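PDB 3L7N: putative uncharacterized protein from Streptococcus mutans, which probably works as a class I-type glutamine amidotransferase, releasing ammonia from the side-chain amide of glutamine for transfer to an acceptor that is not known. Local coordinates for residues Q71-L76 against A94-V99. Residues are numbered along the deposited sequence; the frame is centred on the assembly and turned at random.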
loop_
_atom_site.group_PDB
_atom_site.type_symbol
_atom_site.label_atom_id
_atom_site.label_comp_id
_atom_site.label_asym_id
_atom_site.label_seq_id
_atom_site.Cartn_x
_atom_site.Cartn_y
_atom_site.Cartn_z
ATOM N N GLN A 71 10.664 -7.357 11.681
ATOM C CA GLN A 71 11.654 -6.528 12.360
ATOM C C GLN A 71 12.653 -5.908 11.381
ATOM O O GLN A 71 12.959 -4.719 11.470
ATOM C CB GLN A 71 12.397 -7.343 13.420
ATOM C CG GLN A 71 12.258 -6.797 14.833
ATOM C CD GLN A 71 11.761 -5.365 14.857
ATOM O OE1 GLN A 71 12.530 -4.425 14.654
ATOM N NE2 GLN A 71 10.469 -5.191 15.107
ATOM N N ALA A 72 13.161 -6.716 10.454
ATOM C CA ALA A 72 14.142 -6.251 9.496
ATOM C C ALA A 72 13.523 -5.276 8.537
ATOM O O ALA A 72 14.147 -4.283 8.196
ATOM C CB ALA A 72 14.726 -7.378 8.778
ATOM N N GLU A 73 12.260 -5.518 8.125
ATOM C CA GLU A 73 11.584 -4.551 7.264
ATOM C C GLU A 73 11.335 -3.220 7.948
ATOM O O GLU A 73 11.626 -2.105 7.337
ATOM C CB GLU A 73 10.336 -5.111 6.649
ATOM C CG GLU A 73 10.598 -6.439 6.077
ATOM C CD GLU A 73 9.566 -6.917 5.010
ATOM O OE1 GLU A 73 8.797 -6.077 4.434
ATOM O OE2 GLU A 73 9.556 -8.165 4.760
ATOM N N VAL A 74 10.906 -3.283 9.233
ATOM C CA VAL A 74 10.783 -2.054 10.069
ATOM C C VAL A 74 12.136 -1.276 10.168
ATOM O O VAL A 74 12.201 -0.062 9.863
ATOM C CB VAL A 74 10.236 -2.336 11.467
ATOM C CG1 VAL A 74 10.302 -1.071 12.313
ATOM C CG2 VAL A 74 8.785 -2.882 11.395
ATOM N N LYS A 75 13.205 -1.959 10.478
ATOM C CA LYS A 75 14.477 -1.258 10.538
ATOM C C LYS A 75 14.856 -0.688 9.211
ATOM O O LYS A 75 15.443 0.401 9.132
ATOM C CB LYS A 75 15.587 -2.149 11.060
ATOM C CG LYS A 75 15.318 -2.734 12.407
ATOM C CD LYS A 75 16.635 -2.760 13.273
ATOM C CE LYS A 75 16.420 -3.611 14.587
ATOM N NZ LYS A 75 17.600 -4.502 14.808
ATOM N N LEU A 76 14.567 -1.414 8.138
ATOM C CA LEU A 76 14.963 -0.912 6.801
ATOM C C LEU A 76 14.185 0.410 6.510
ATOM O O LEU A 76 14.793 1.434 6.066
ATOM C CB LEU A 76 14.738 -1.975 5.714
ATOM C CG LEU A 76 14.760 -1.466 4.313
ATOM C CD1 LEU A 76 16.134 -1.258 3.829
ATOM C CD2 LEU A 76 14.050 -2.402 3.428
ATOM N N ALA A 94 1.991 -0.271 4.448
ATOM C CA ALA A 94 1.545 0.960 5.130
ATOM C C ALA A 94 1.542 0.753 6.663
ATOM O O ALA A 94 1.854 1.640 7.406
ATOM C CB ALA A 94 0.277 1.332 4.681
ATOM N N GLN A 95 1.324 -0.488 7.083
ATOM C CA GLN A 95 1.321 -0.848 8.470
ATOM C C GLN A 95 2.714 -0.968 9.034
ATOM O O GLN A 95 2.936 -0.646 10.212
ATOM C CB GLN A 95 0.517 -2.132 8.666
ATOM C CG GLN A 95 -0.936 -1.923 8.270
ATOM C CD GLN A 95 -1.734 -3.218 7.930
ATOM O OE1 GLN A 95 -1.436 -4.323 8.411
ATOM N NE2 GLN A 95 -2.793 -3.045 7.128
ATOM N N LEU A 96 3.681 -1.439 8.222
ATOM C CA LEU A 96 5.072 -1.466 8.701
ATOM C C LEU A 96 5.615 -0.036 8.797
ATOM O O LEU A 96 6.369 0.275 9.678
ATOM C CB LEU A 96 5.979 -2.335 7.819
ATOM C CG LEU A 96 5.663 -3.832 7.788
ATOM C CD1 LEU A 96 6.184 -4.455 6.555
ATOM C CD2 LEU A 96 6.213 -4.526 8.958
ATOM N N MET A 97 5.198 0.842 7.914
ATOM C CA MET A 97 5.561 2.220 8.110
ATOM C C MET A 97 5.028 2.786 9.462
ATOM O O MET A 97 5.779 3.421 10.211
ATOM C CB MET A 97 5.146 3.070 6.962
ATOM C CG MET A 97 5.827 2.697 5.735
ATOM S SD MET A 97 5.401 3.795 4.466
ATOM C CE MET A 97 6.220 5.243 5.022
ATOM N N GLY A 98 3.781 2.455 9.814
ATOM C CA GLY A 98 3.249 2.884 11.059
ATOM C C GLY A 98 4.152 2.471 12.221
ATOM O O GLY A 98 4.556 3.336 13.084
ATOM N N VAL A 99 4.491 1.164 12.259
ATOM C CA VAL A 99 5.318 0.627 13.299
ATOM C C VAL A 99 6.622 1.315 13.271
ATOM O O VAL A 99 7.113 1.692 14.276
ATOM C CB VAL A 99 5.509 -0.884 13.153
ATOM C CG1 VAL A 99 6.429 -1.408 14.201
ATOM C CG2 VAL A 99 4.210 -1.567 13.257
#
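Val74 meets two side chains of 94-99 with a single methyl group. Its CG2 lies 3.9 Å from Leu96 CD2 and equally far from Val99 CG1. The methyl therefore reaches both residues, which are three positions apart, nearly one turn of helix. The side chains of Val74 and Val99 approach at about a right angle. Val99 has CG1 opposite its backbone N (chi1 177°), and this branch is the one that reaches Val74. Leu96 uses both branches. While CD2 packs on the valine, CD1 faces Glu73, with 3.7 Å between Leu96 CD1 and Glu73 OE1. That pair is a van der Waals contact between a methyl and a carboxylate oxygen.

The two segments belong to helices 70-82 and 92-100, joined through strand 86-90. This strand lies in the parallel part of the central sheet, as in the glutamine amidotransferase fold of this class. Gly89, Cys91 and Gly93, at the turn from strand 86-90 into helix 92-100, form a pattern consistent with the nucleophile elbow of this family. The side chain of Leu96 lies near these residues without touching them. The segment axes come within 8.9 Å and cross at -71°, and the closest CA atoms are those of Val74 and Leu96, 5.9 Å apart.

Glu73 is buried, and its polar end has a partner beyond the two helices: OE1 is hydrogen-bonded to His8 NE2. This bond probably helps to fix the carboxylate beside Leu96. The Glu73 side chain also touches Leu39, Tyr68 and, on strand 2-7, Ile6, against which Leu76 packs as well.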